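Transketolase (Campylobacter jejuni, PDB 3L84) belongs to the thiamine diphosphate-dependent transketolase family and combines a thiamine diphosphate-binding, a pyrimidine-binding and a C-terminal domain in each chain of a dimer. Local coordinates at residues P331-K336 / G345-V350; L469-A474 / Q484-A489; P473-E478 / K503-P508; G511-G516 / S558-E563. All blocks are in the same frame, centred on the assembly; numbering follows the deposited sequence.

Contact 1. Residues P331-K336 / G345-V350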
loop_
_atom_site.group_PDB
_atom_site.type_symbol
_atom_site.label_atom_id
_atom_site.label_comp_id
_atom_site.label_asym_id
_atom_site.label_seq_id
_atom_site.Cartn_x
_atom_site.Cartn_y
_atom_site.Cartn_z
ATOM N N PRO A 331 30.096 -12.264 -8.409
ATOM C CA PRO A 331 30.166 -13.665 -8.875
ATOM C C PRO A 331 30.041 -13.753 -10.382
ATOM O O PRO A 331 29.336 -12.932 -11.002
ATOM C CB PRO A 331 28.938 -14.334 -8.213
ATOM C CG PRO A 331 28.485 -13.332 -7.146
ATOM C CD PRO A 331 28.838 -11.996 -7.683
ATOM N N ASP A 332 30.666 -14.790 -10.916
ATOM C CA ASP A 332 30.641 -15.105 -12.329
ATOM C C ASP A 332 29.591 -16.186 -12.528
ATOM O O ASP A 332 29.806 -17.347 -12.252
ATOM C CB ASP A 332 31.995 -15.571 -12.808
ATOM C CG ASP A 332 32.019 -15.892 -14.278
ATOM O OD1 ASP A 332 30.979 -15.750 -14.959
ATOM O OD2 ASP A 332 33.089 -16.317 -14.793
ATOM N N PHE A 333 28.443 -15.777 -13.041
ATOM C CA PHE A 333 27.322 -16.677 -13.260
ATOM C C PHE A 333 27.192 -17.143 -14.695
ATOM O O PHE A 333 26.172 -17.770 -15.060
ATOM C CB PHE A 333 26.008 -16.007 -12.838
ATOM C CG PHE A 333 25.928 -15.682 -11.382
ATOM C CD1 PHE A 333 25.865 -16.670 -10.432
ATOM C CD2 PHE A 333 25.784 -14.372 -10.979
ATOM C CE1 PHE A 333 25.721 -16.339 -9.086
ATOM C CE2 PHE A 333 25.640 -14.055 -9.656
ATOM C CZ PHE A 333 25.576 -15.044 -8.725
ATOM N N LYS A 334 28.161 -16.827 -15.524
ATOM C CA LYS A 334 28.118 -17.253 -16.913
ATOM C C LYS A 334 27.857 -18.750 -17.068
ATOM O O LYS A 334 28.543 -19.548 -16.521
ATOM C CB LYS A 334 29.358 -16.803 -17.683
ATOM C CG LYS A 334 29.242 -17.042 -19.137
ATOM C CD LYS A 334 30.423 -16.523 -19.914
ATOM C CE LYS A 334 30.220 -16.697 -21.414
ATOM N NZ LYS A 334 31.510 -16.452 -22.085
ATOM N N GLY A 335 26.802 -19.085 -17.798
ATOM C CA GLY A 335 26.485 -20.464 -18.101
ATOM C C GLY A 335 25.797 -21.241 -16.990
ATOM O O GLY A 335 25.532 -22.443 -17.146
ATOM N N LYS A 336 25.504 -20.581 -15.868
ATOM C CA LYS A 336 24.950 -21.266 -14.706
ATOM C C LYS A 336 23.455 -21.024 -14.664
ATOM O O LYS A 336 22.999 -19.880 -14.546
ATOM C CB LYS A 336 25.624 -20.778 -13.414
ATOM C CG LYS A 336 27.080 -21.104 -13.323
ATOM C CD LYS A 336 27.707 -20.780 -11.930
ATOM C CE LYS A 336 28.794 -21.787 -11.520
ATOM N NZ LYS A 336 30.093 -21.653 -12.281
ATOM N N GLY A 345 20.848 -13.189 -4.125
ATOM C CA GLY A 345 21.297 -13.372 -2.767
ATOM C C GLY A 345 22.812 -13.455 -2.696
ATOM O O GLY A 345 23.433 -12.903 -1.773
ATOM N N GLU A 346 23.433 -14.140 -3.655
ATOM C CA GLU A 346 24.890 -14.173 -3.683
ATOM C C GLU A 346 25.505 -12.799 -3.915
ATOM O O GLU A 346 26.501 -12.435 -3.284
ATOM C CB GLU A 346 25.321 -15.117 -4.790
ATOM C CG GLU A 346 24.969 -16.557 -4.486
ATOM C CD GLU A 346 26.111 -17.348 -4.047
ATOM O OE1 GLU A 346 26.428 -18.316 -4.780
ATOM O OE2 GLU A 346 26.708 -16.989 -2.998
ATOM N N ILE A 347 24.865 -11.992 -4.749
ATOM C CA ILE A 347 25.324 -10.632 -4.980
ATOM C C ILE A 347 25.198 -9.799 -3.706
ATOM O O ILE A 347 26.101 -9.046 -3.362
ATOM C CB ILE A 347 24.597 -9.989 -6.160
ATOM C CG1 ILE A 347 24.915 -10.756 -7.456
ATOM C CG2 ILE A 347 25.004 -8.517 -6.275
ATOM C CD1 ILE A 347 23.921 -10.462 -8.619
ATOM N N LEU A 348 24.074 -9.927 -3.014
ATOM C CA LEU A 348 23.873 -9.165 -1.752
ATOM C C LEU A 348 24.973 -9.475 -0.770
ATOM O O LEU A 348 25.508 -8.582 -0.085
ATOM C CB LEU A 348 22.536 -9.490 -1.119
ATOM C CG LEU A 348 21.291 -8.968 -1.815
ATOM C CD1 LEU A 348 20.032 -9.576 -1.162
ATOM C CD2 LEU A 348 21.260 -7.437 -1.871
ATOM N N ASN A 349 25.383 -10.747 -0.716
ATOM C CA ASN A 349 26.496 -11.128 0.156
ATOM C C ASN A 349 27.837 -10.532 -0.265
ATOM O O ASN A 349 28.581 -10.070 0.591
ATOM C CB ASN A 349 26.553 -12.650 0.266
ATOM C CG ASN A 349 25.625 -13.181 1.335
ATOM O OD1 ASN A 349 26.027 -13.358 2.466
ATOM N ND2 ASN A 349 24.351 -13.349 1.000
ATOM N N VAL A 350 28.135 -10.483 -1.555
ATOM C CA VAL A 350 29.355 -9.840 -2.037
ATOM C C VAL A 350 29.328 -8.346 -1.716
ATOM O O VAL A 350 30.327 -7.773 -1.276
ATOM C CB VAL A 350 29.506 -10.060 -3.557
ATOM C CG1 VAL A 350 30.586 -9.158 -4.148
ATOM C CG2 VAL A 350 29.842 -11.540 -3.865
#
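P331 and F333 meet one flank of a helix at E346, I347 and V350, wholly through carbon atoms. The proline gives up most surface. Its CG and CD meet V350 CG2 tip to tip, CD at 4.0 Å, while the same CD lies 4.1 Å from I347 CG1, whose side chain crosses the ring at about a right angle. F333 arrives beside it by its rim. The chi1 of -63° sets CG beside the backbone N, and the ring then offers CZ to E346 CB at 3.9 Å and CE2 to I347 CG1 at 4.0 Å. One ring face lies under P331 CB, near the rim, so proline and phenylalanine form a single apolar patch. Proline suits its place as a compact apolar ring without a backbone N-H, phenylalanine by reaching the helix with an apolar rim. D332 OD1 accepts from K334 N in an Asx turn, and a type II turn with G335 at its positive-phi position runs from F333 to K336. I347 also packs on V480 and W483 of helix 476-488. Such a loop lying on helix 340-354 belongs to the outer layer of the alpha/beta fold of the pyrimidine-binding domain.

Contact 2. Residues L469-A474 / Q484-A489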
loop_
_atom_site.group_PDB
_atom_site.type_symbol
_atom_site.label_atom_id
_atom_site.label_comp_id
_atom_site.label_asym_id
_atom_site.label_seq_id
_atom_site.Cartn_x
_atom_site.Cartn_y
_atom_site.Cartn_z
ATOM N N LEU A 469 14.376 2.598 -11.465
ATOM C CA LEU A 469 14.745 1.576 -12.444
ATOM C C LEU A 469 14.146 0.247 -12.008
ATOM O O LEU A 469 14.259 -0.099 -10.841
ATOM C CB LEU A 469 16.253 1.449 -12.542
ATOM C CG LEU A 469 16.976 2.707 -12.996
ATOM C CD1 LEU A 469 18.487 2.460 -13.037
ATOM C CD2 LEU A 469 16.479 3.186 -14.374
ATOM N N THR A 470 13.534 -0.492 -12.911
ATOM C CA THR A 470 12.911 -1.752 -12.542
ATOM C C THR A 470 13.655 -2.830 -13.331
ATOM O O THR A 470 13.397 -3.029 -14.528
ATOM C CB THR A 470 11.418 -1.781 -12.847
ATOM O OG1 THR A 470 10.814 -0.629 -12.211
ATOM C CG2 THR A 470 10.727 -3.040 -12.313
ATOM N N PHE A 471 14.558 -3.544 -12.683
ATOM C CA PHE A 471 15.345 -4.591 -13.335
ATOM C C PHE A 471 14.679 -5.936 -13.188
ATOM O O PHE A 471 14.289 -6.314 -12.080
ATOM C CB PHE A 471 16.732 -4.679 -12.741
ATOM C CG PHE A 471 17.587 -3.490 -13.007
ATOM C CD1 PHE A 471 18.160 -3.303 -14.244
ATOM C CD2 PHE A 471 17.803 -2.542 -12.026
ATOM C CE1 PHE A 471 18.995 -2.219 -14.483
ATOM C CE2 PHE A 471 18.634 -1.460 -12.289
ATOM C CZ PHE A 471 19.203 -1.329 -13.513
ATOM N N ARG A 472 14.537 -6.682 -14.276
ATOM C CA ARG A 472 13.973 -8.040 -14.242
ATOM C C ARG A 472 14.960 -8.956 -14.986
ATOM O O ARG A 472 14.768 -9.287 -16.160
ATOM C CB ARG A 472 12.578 -8.073 -14.805
ATOM C CG ARG A 472 11.885 -9.375 -14.694
ATOM C CD ARG A 472 10.373 -9.299 -15.005
ATOM N NE ARG A 472 9.706 -10.600 -14.816
ATOM C CZ ARG A 472 9.276 -11.415 -15.762
ATOM N NH1 ARG A 472 9.303 -11.104 -17.038
ATOM N NH2 ARG A 472 8.735 -12.554 -15.378
ATOM N N PRO A 473 16.039 -9.371 -14.310
ATOM C CA PRO A 473 17.120 -10.070 -15.004
ATOM C C PRO A 473 16.712 -11.470 -15.420
ATOM O O PRO A 473 15.970 -12.155 -14.708
ATOM C CB PRO A 473 18.241 -10.112 -13.965
ATOM C CG PRO A 473 17.545 -10.009 -12.670
ATOM C CD PRO A 473 16.394 -9.061 -12.906
ATOM N N ALA A 474 17.187 -11.901 -16.585
ATOM C CA ALA A 474 16.910 -13.229 -17.079
ATOM C C ALA A 474 17.900 -14.261 -16.579
ATOM O O ALA A 474 17.602 -15.471 -16.638
ATOM C CB ALA A 474 16.901 -13.228 -18.586
ATOM N N GLN A 484 25.510 -3.291 -11.040
ATOM C CA GLN A 484 26.548 -2.324 -11.385
ATOM C C GLN A 484 25.923 -1.002 -11.816
ATOM O O GLN A 484 26.384 0.065 -11.441
ATOM C CB GLN A 484 27.512 -2.906 -12.422
ATOM C CG GLN A 484 28.363 -4.045 -11.859
ATOM C CD GLN A 484 29.146 -4.786 -12.904
ATOM O OE1 GLN A 484 28.609 -5.190 -13.918
ATOM N NE2 GLN A 484 30.453 -4.998 -12.625
ATOM N N ILE A 485 24.852 -1.076 -12.602
ATOM C CA ILE A 485 24.113 0.133 -12.966
ATOM C C ILE A 485 23.434 0.766 -11.763
ATOM O O ILE A 485 23.536 1.993 -11.559
ATOM C CB ILE A 485 23.075 -0.177 -14.055
ATOM C CG1 ILE A 485 23.746 -0.685 -15.330
ATOM C CG2 ILE A 485 22.200 1.060 -14.340
ATOM C CD1 ILE A 485 22.844 -1.577 -16.210
ATOM N N ALA A 486 22.751 -0.030 -10.963
ATOM C CA ALA A 486 22.008 0.515 -9.832
ATOM C C ALA A 486 22.904 1.266 -8.849
ATOM O O ALA A 486 22.517 2.330 -8.340
ATOM C CB ALA A 486 21.287 -0.584 -9.096
ATOM N N LEU A 487 24.104 0.752 -8.575
ATOM C CA LEU A 487 24.996 1.447 -7.642
ATOM C C LEU A 487 25.486 2.762 -8.174
ATOM O O LEU A 487 25.748 3.640 -7.374
ATOM C CB LEU A 487 26.170 0.551 -7.240
ATOM C CG LEU A 487 25.746 -0.624 -6.396
ATOM C CD1 LEU A 487 26.893 -1.620 -6.328
ATOM C CD2 LEU A 487 25.318 -0.318 -4.986
ATOM N N ASN A 488 25.630 2.915 -9.488
ATOM C CA ASN A 488 26.100 4.137 -10.127
ATOM C C ASN A 488 24.979 5.109 -10.460
ATOM O O ASN A 488 25.213 6.281 -10.764
ATOM C CB ASN A 488 26.898 3.854 -11.413
ATOM C CG ASN A 488 28.341 3.389 -11.164
ATOM O OD1 ASN A 488 28.956 2.822 -12.059
ATOM N ND2 ASN A 488 28.883 3.687 -10.012
ATOM N N ALA A 489 23.731 4.649 -10.397
ATOM C CA ALA A 489 22.579 5.447 -10.795
ATOM C C ALA A 489 22.259 6.523 -9.787
ATOM O O ALA A 489 22.738 6.503 -8.647
ATOM C CB ALA A 489 21.335 4.560 -10.970
#
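F471 and L469 project from one side of strand 469-471 onto I485, A486 and A489 of the following helix, the strand-to-helix packing of a beta-alpha-beta crossover that is completed by strand 493-496. The axes of strand and helix run nearly antiparallel, at 163°, and approach to 10.5 Å, an interval that the side chains fill. The opposed directions match F471 to I485 and L469 to A489: L469 and F471 are two residues apart on the strand, I485 and A489 four apart, about one helical turn.

F471 and I485 cross obliquely. The ring comes in by its edge: CZ lies 3.9 Å from I485 CG2, which sits near the ring plane. Isoleucine suits this place because it is branched at CB; with chi1 -62° CG1 lies beside the backbone N, and CG2, anti to that N, is the branch that faces the strand. A486 brings only a CB, 4.2 Å from F471 CE2, and this small residue also packs on S493 and F495 of the neighbouring strand. T470, between the two large residues, turns the other way, to L459 and F462 of helix 458-464. Where the helix ends, K434 NZ donates hydrogen bonds to A486 O and A489 O, while L564 of helix 562-566 covers L469, F471 and I485.

L469 meets I485 at about a right angle. Its outer chain is straight (chi2 179°), which carries CD1 up against two methyl groups, facing the gap between them, 4.2 Å from I485 CG2 and 4.1 Å from A489 CB.

Contact 3. Residues P473-E478 / K503-P508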
loop_
_atom_site.group_PDB
_atom_site.type_symbol
_atom_site.label_atom_id
_atom_site.label_comp_id
_atom_site.label_asym_id
_atom_site.label_seq_id
_atom_site.Cartn_x
_atom_site.Cartn_y
_atom_site.Cartn_z
ATOM N N PRO A 473 16.039 -9.371 -14.310
ATOM C CA PRO A 473 17.120 -10.070 -15.004
ATOM C C PRO A 473 16.712 -11.470 -15.420
ATOM O O PRO A 473 15.970 -12.155 -14.708
ATOM C CB PRO A 473 18.241 -10.112 -13.965
ATOM C CG PRO A 473 17.545 -10.009 -12.670
ATOM C CD PRO A 473 16.394 -9.061 -12.906
ATOM N N ALA A 474 17.187 -11.901 -16.585
ATOM C CA ALA A 474 16.910 -13.229 -17.079
ATOM C C ALA A 474 17.900 -14.261 -16.579
ATOM O O ALA A 474 17.602 -15.471 -16.638
ATOM C CB ALA A 474 16.901 -13.228 -18.586
ATOM N N ASP A 475 19.023 -13.843 -16.034
ATOM C CA ASP A 475 20.035 -14.798 -15.531
ATOM C C ASP A 475 20.932 -14.070 -14.565
ATOM O O ASP A 475 20.755 -12.878 -14.322
ATOM C CB ASP A 475 20.809 -15.514 -16.678
ATOM C CG ASP A 475 21.790 -14.646 -17.428
ATOM O OD1 ASP A 475 21.986 -13.460 -17.100
ATOM O OD2 ASP A 475 22.448 -15.211 -18.353
ATOM N N GLY A 476 21.912 -14.767 -14.011
ATOM C CA GLY A 476 22.806 -14.175 -13.058
ATOM C C GLY A 476 23.685 -13.090 -13.595
ATOM O O GLY A 476 24.010 -12.150 -12.874
ATOM N N VAL A 477 24.118 -13.240 -14.831
ATOM C CA VAL A 477 24.970 -12.248 -15.447
ATOM C C VAL A 477 24.193 -10.917 -15.574
ATOM O O VAL A 477 24.693 -9.837 -15.218
ATOM C CB VAL A 477 25.495 -12.723 -16.791
ATOM C CG1 VAL A 477 26.196 -11.625 -17.564
ATOM C CG2 VAL A 477 26.435 -13.942 -16.582
ATOM N N GLU A 478 22.964 -10.983 -16.077
ATOM C CA GLU A 478 22.147 -9.783 -16.125
ATOM C C GLU A 478 21.945 -9.199 -14.718
ATOM O O GLU A 478 21.886 -7.990 -14.546
ATOM C CB GLU A 478 20.787 -10.027 -16.799
ATOM C CG GLU A 478 20.804 -10.318 -18.290
ATOM C CD GLU A 478 19.470 -10.151 -18.961
ATOM O OE1 GLU A 478 18.417 -10.047 -18.280
ATOM O OE2 GLU A 478 19.458 -10.151 -20.218
ATOM N N LYS A 503 17.187 -20.329 -17.191
ATOM C CA LYS A 503 18.288 -20.807 -18.000
ATOM C C LYS A 503 19.278 -19.708 -18.270
ATOM O O LYS A 503 18.955 -18.612 -18.675
ATOM C CB LYS A 503 17.777 -21.351 -19.327
ATOM C CG LYS A 503 16.813 -22.516 -19.201
ATOM C CD LYS A 503 17.473 -23.865 -18.853
ATOM C CE LYS A 503 18.675 -24.222 -19.725
ATOM N NZ LYS A 503 19.197 -25.638 -19.499
ATOM N N ALA A 504 20.537 -20.024 -18.092
ATOM C CA ALA A 504 21.578 -19.065 -18.410
ATOM C C ALA A 504 21.546 -18.696 -19.894
ATOM O O ALA A 504 21.335 -19.552 -20.767
ATOM C CB ALA A 504 22.942 -19.666 -18.049
ATOM N N LEU A 505 21.774 -17.422 -20.198
ATOM C CA LEU A 505 21.795 -16.914 -21.555
ATOM C C LEU A 505 23.164 -17.019 -22.185
ATOM O O LEU A 505 24.194 -17.130 -21.525
ATOM C CB LEU A 505 21.388 -15.426 -21.582
ATOM C CG LEU A 505 20.050 -15.067 -20.964
ATOM C CD1 LEU A 505 19.801 -13.557 -21.101
ATOM C CD2 LEU A 505 18.918 -15.872 -21.599
ATOM N N ASN A 506 23.159 -16.985 -23.507
ATOM C CA ASN A 506 24.374 -16.766 -24.237
ATOM C C ASN A 506 24.742 -15.279 -24.213
ATOM O O ASN A 506 23.948 -14.435 -23.802
ATOM C CB ASN A 506 24.250 -17.358 -25.651
ATOM C CG ASN A 506 24.104 -18.886 -25.613
ATOM O OD1 ASN A 506 25.004 -19.597 -25.150
ATOM N ND2 ASN A 506 22.940 -19.394 -26.040
ATOM N N GLU A 507 25.936 -14.950 -24.677
ATOM C CA GLU A 507 26.428 -13.582 -24.562
ATOM C C GLU A 507 25.676 -12.614 -25.496
ATOM O O GLU A 507 25.155 -13.021 -26.523
ATOM C CB GLU A 507 27.944 -13.528 -24.794
ATOM C CG GLU A 507 28.744 -14.151 -23.614
ATOM C CD GLU A 507 30.205 -13.715 -23.528
ATOM O OE1 GLU A 507 30.738 -13.590 -22.380
ATOM O OE2 GLU A 507 30.821 -13.506 -24.598
ATOM N N PRO A 508 25.622 -11.321 -25.133
ATOM C CA PRO A 508 24.985 -10.349 -26.015
ATOM C C PRO A 508 25.612 -10.332 -27.420
ATOM O O PRO A 508 26.838 -10.474 -27.573
ATOM C CB PRO A 508 25.242 -9.020 -25.310
ATOM C CG PRO A 508 25.466 -9.387 -23.889
ATOM C CD PRO A 508 26.155 -10.683 -23.911
HETATM O O HOH W 1 16.804 -17.030 -18.667
HETATM O O HOH W 2 25.028 -16.887 -18.907
#
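A474 begins the contact with its CB against L505 CD1, 3.9 Å away, a methyl contact that suits alanine where the backbones run close. Its backbone N is held by E478 OE1 at 2.8 Å, met from above the carboxylate plane, and a water bridges A474 O to K503 O, donating to both.

D475 follows as the N-cap of helix 476-488 and carries most of this segment's share. Its chi1 of 72° puts CG between the backbone N and the carbonyl carbon, the crowded position, and its two oxygens serve different partners. OD1 accepts from E478 N at 2.9 Å in a nearly straight bond of 178°. OD2 reaches across to L505 N at 3.0 Å, the N-H meeting it on the anti side at 165°, and a second water donates to this oxygen and to L505 O. Aspartate suits the place because a short chain with two acceptors can cap and bridge together.

At E478 the carboxylate end comes back to L505, with OE2 3.5 Å from CD1. That oxygen is hydrogen-bonded by Y518 OH and S558 OG. L505 is covered by V537 and L541 of helix 537-549.

With one helix N-H, a loop N-H and a water round it, the D475 carboxylate probably stays ionised, and the same group that caps the helix ties the loop 503-508 to its first turn.

Contact 4. Residues G511-G516 / S558-E563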
loop_
_atom_site.group_PDB
_atom_site.type_symbol
_atom_site.label_atom_id
_atom_site.label_comp_id
_atom_site.label_asym_id
_atom_site.label_seq_id
_atom_site.Cartn_x
_atom_site.Cartn_y
_atom_site.Cartn_z
ATOM N N GLY A 511 24.606 -4.485 -28.084
ATOM C CA GLY A 511 24.131 -3.825 -26.891
ATOM C C GLY A 511 24.330 -4.628 -25.626
ATOM O O GLY A 511 24.899 -5.739 -25.660
ATOM N N ASP A 512 23.908 -4.101 -24.478
ATOM C CA ASP A 512 24.040 -4.850 -23.243
ATOM C C ASP A 512 22.967 -4.363 -22.261
ATOM O O ASP A 512 22.140 -3.506 -22.578
ATOM C CB ASP A 512 25.481 -4.739 -22.664
ATOM C CG ASP A 512 25.926 -6.002 -21.922
ATOM O OD1 ASP A 512 25.109 -6.741 -21.382
ATOM O OD2 ASP A 512 27.168 -6.239 -21.941
ATOM N N VAL A 513 23.035 -4.848 -21.037
ATOM C CA VAL A 513 22.075 -4.510 -20.001
ATOM C C VAL A 513 22.030 -3.009 -19.759
ATOM O O VAL A 513 20.942 -2.469 -19.518
ATOM C CB VAL A 513 22.406 -5.293 -18.708
ATOM C CG1 VAL A 513 21.502 -4.878 -17.539
ATOM C CG2 VAL A 513 22.272 -6.828 -18.935
ATOM N N LYS A 514 23.166 -2.311 -19.888
ATOM C CA LYS A 514 23.234 -0.850 -19.742
ATOM C C LYS A 514 22.287 -0.091 -20.657
ATOM O O LYS A 514 21.920 1.059 -20.353
ATOM C CB LYS A 514 24.685 -0.355 -19.958
ATOM C CG LYS A 514 25.189 -0.507 -21.374
ATOM C CD LYS A 514 26.620 -0.039 -21.588
ATOM C CE LYS A 514 27.171 -0.575 -22.882
ATOM N NZ LYS A 514 26.302 -0.438 -24.079
ATOM N N ASN A 515 21.925 -0.685 -21.796
ATOM C CA ASN A 515 20.972 -0.099 -22.754
ATOM C C ASN A 515 19.528 -0.414 -22.451
ATOM O O ASN A 515 18.661 0.006 -23.199
ATOM C CB ASN A 515 21.309 -0.592 -24.166
ATOM C CG ASN A 515 22.730 -0.284 -24.565
ATOM O OD1 ASN A 515 23.617 -1.169 -24.573
ATOM N ND2 ASN A 515 22.980 0.972 -24.864
ATOM N N GLY A 516 19.263 -1.184 -21.391
ATOM C CA GLY A 516 17.906 -1.584 -21.010
ATOM C C GLY A 516 17.366 -2.784 -21.761
ATOM O O GLY A 516 16.763 -3.667 -21.169
ATOM N N SER A 558 16.453 -9.233 -25.202
ATOM C CA SER A 558 16.271 -9.276 -23.759
ATOM C C SER A 558 16.152 -7.850 -23.227
ATOM O O SER A 558 16.973 -6.986 -23.581
ATOM C CB SER A 558 17.422 -10.006 -23.079
ATOM O OG SER A 558 17.202 -10.036 -21.657
HETATM N N MSE A 559 15.122 -7.593 -22.440
HETATM C CA MSE A 559 14.861 -6.271 -21.893
HETATM C C MSE A 559 14.837 -6.330 -20.370
HETATM O O MSE A 559 13.764 -6.268 -19.733
HETATM C CB MSE A 559 13.539 -5.724 -22.433
HETATM C CG MSE A 559 13.281 -4.243 -22.073
HETATM SE SE MSE A 559 11.524 -3.606 -22.461
HETATM C CE MSE A 559 10.617 -4.737 -21.185
ATOM N N PRO A 560 16.008 -6.370 -19.746
ATOM C CA PRO A 560 16.060 -6.357 -18.301
ATOM C C PRO A 560 15.573 -5.062 -17.684
ATOM O O PRO A 560 15.226 -5.080 -16.507
ATOM C CB PRO A 560 17.547 -6.628 -18.012
ATOM C CG PRO A 560 18.255 -6.193 -19.245
ATOM C CD PRO A 560 17.338 -6.599 -20.355
ATOM N N CYS A 561 15.578 -3.937 -18.401
ATOM C CA CYS A 561 15.105 -2.688 -17.811
ATOM C C CYS A 561 14.410 -1.802 -18.846
ATOM O O CYS A 561 15.044 -1.142 -19.661
ATOM C CB CYS A 561 16.242 -1.964 -17.103
ATOM S SG CYS A 561 15.665 -0.472 -16.253
ATOM N N PHE A 562 13.090 -1.751 -18.773
ATOM C CA PHE A 562 12.243 -0.913 -19.667
ATOM C C PHE A 562 12.648 0.561 -19.597
ATOM O O PHE A 562 12.780 1.218 -20.647
ATOM C CB PHE A 562 10.777 -1.129 -19.247
ATOM C CG PHE A 562 9.730 -0.446 -20.096
ATOM C CD1 PHE A 562 9.027 -1.154 -21.045
ATOM C CD2 PHE A 562 9.395 0.849 -19.885
ATOM C CE1 PHE A 562 8.021 -0.538 -21.789
ATOM C CE2 PHE A 562 8.386 1.468 -20.658
ATOM C CZ PHE A 562 7.743 0.765 -21.611
ATOM N N GLU A 563 12.859 1.086 -18.396
ATOM C CA GLU A 563 13.156 2.511 -18.234
ATOM C C GLU A 563 14.458 2.904 -18.920
ATOM O O GLU A 563 14.556 3.973 -19.518
ATOM C CB GLU A 563 13.211 2.890 -16.762
ATOM C CG GLU A 563 11.901 2.661 -16.055
ATOM C CD GLU A 563 11.757 1.322 -15.316
ATOM O OE1 GLU A 563 12.458 0.331 -15.648
ATOM O OE2 GLU A 563 11.005 1.306 -14.316
#
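G516 O and C561 N form the hydrogen bond that seals this junction, where a 3-10 turn, 513-515, leads to strand 518-521 of the C-terminal domain and C561 N-caps helix 562-566. The bond is 3.0 Å long and nearly straight at 169°, and the N-H lies in the carbonyl plane, on a lone pair.

In this tight part all touching residues are buried. The same oxygen is crowded by carbon: P560 CD stands 3.1 Å from it, and the CA of M559, a selenomethionine, makes a CA-H...O contact at 3.3 Å. G516 adopts a phi of 83°, which comes easily to glycine, and the absence of a side chain lets C561 O pass close by its CA. Proline suits position 560, since its ring carbons press on G516 O while its N has no hydrogen to satisfy. On the ring's flank V513 adds a branched side chain, with CG1 3.9 Å from P560 CG, and it also rests on E478 and I485 of helix 476-488.

The other side is looser and polar, with K514 exposed to solvent and D512 and N515 partly so. They make no contact with 558-563 and bind one another instead, while D512 OD1 forms a salt bridge with K481. N515 OD1 is gripped twice: D512 N meets it on a lone pair at 2.9 Å, and K514 NZ, tilted from the carbonyl plane, reaches it at 2.8 Å.

Overall arrangement
The four contacts gather about helix 476-488, all on the same side of the chain's centre. Contacts 2 and 4 are the closest pair, their centres 9 Å apart: at the end of the edge strand 469-471, R472 N lies 2.8 Å from P560 O in a probable hydrogen bond. Contacts 2 and 3 share P473 and A474 at the start of the helix. E478 connects contact 3 to contact 4, its OE2 2.7 Å from S558 OG in a probable hydrogen bond. Contact 1 reaches contact 3 through a salt bridge, K334 NZ to E507 OE1 at 3.0 Å, yet stays about 11 Å from contact 4 between nearest atoms. In contact 4's segment 558-563, F562 packs on N590 of the second subunit.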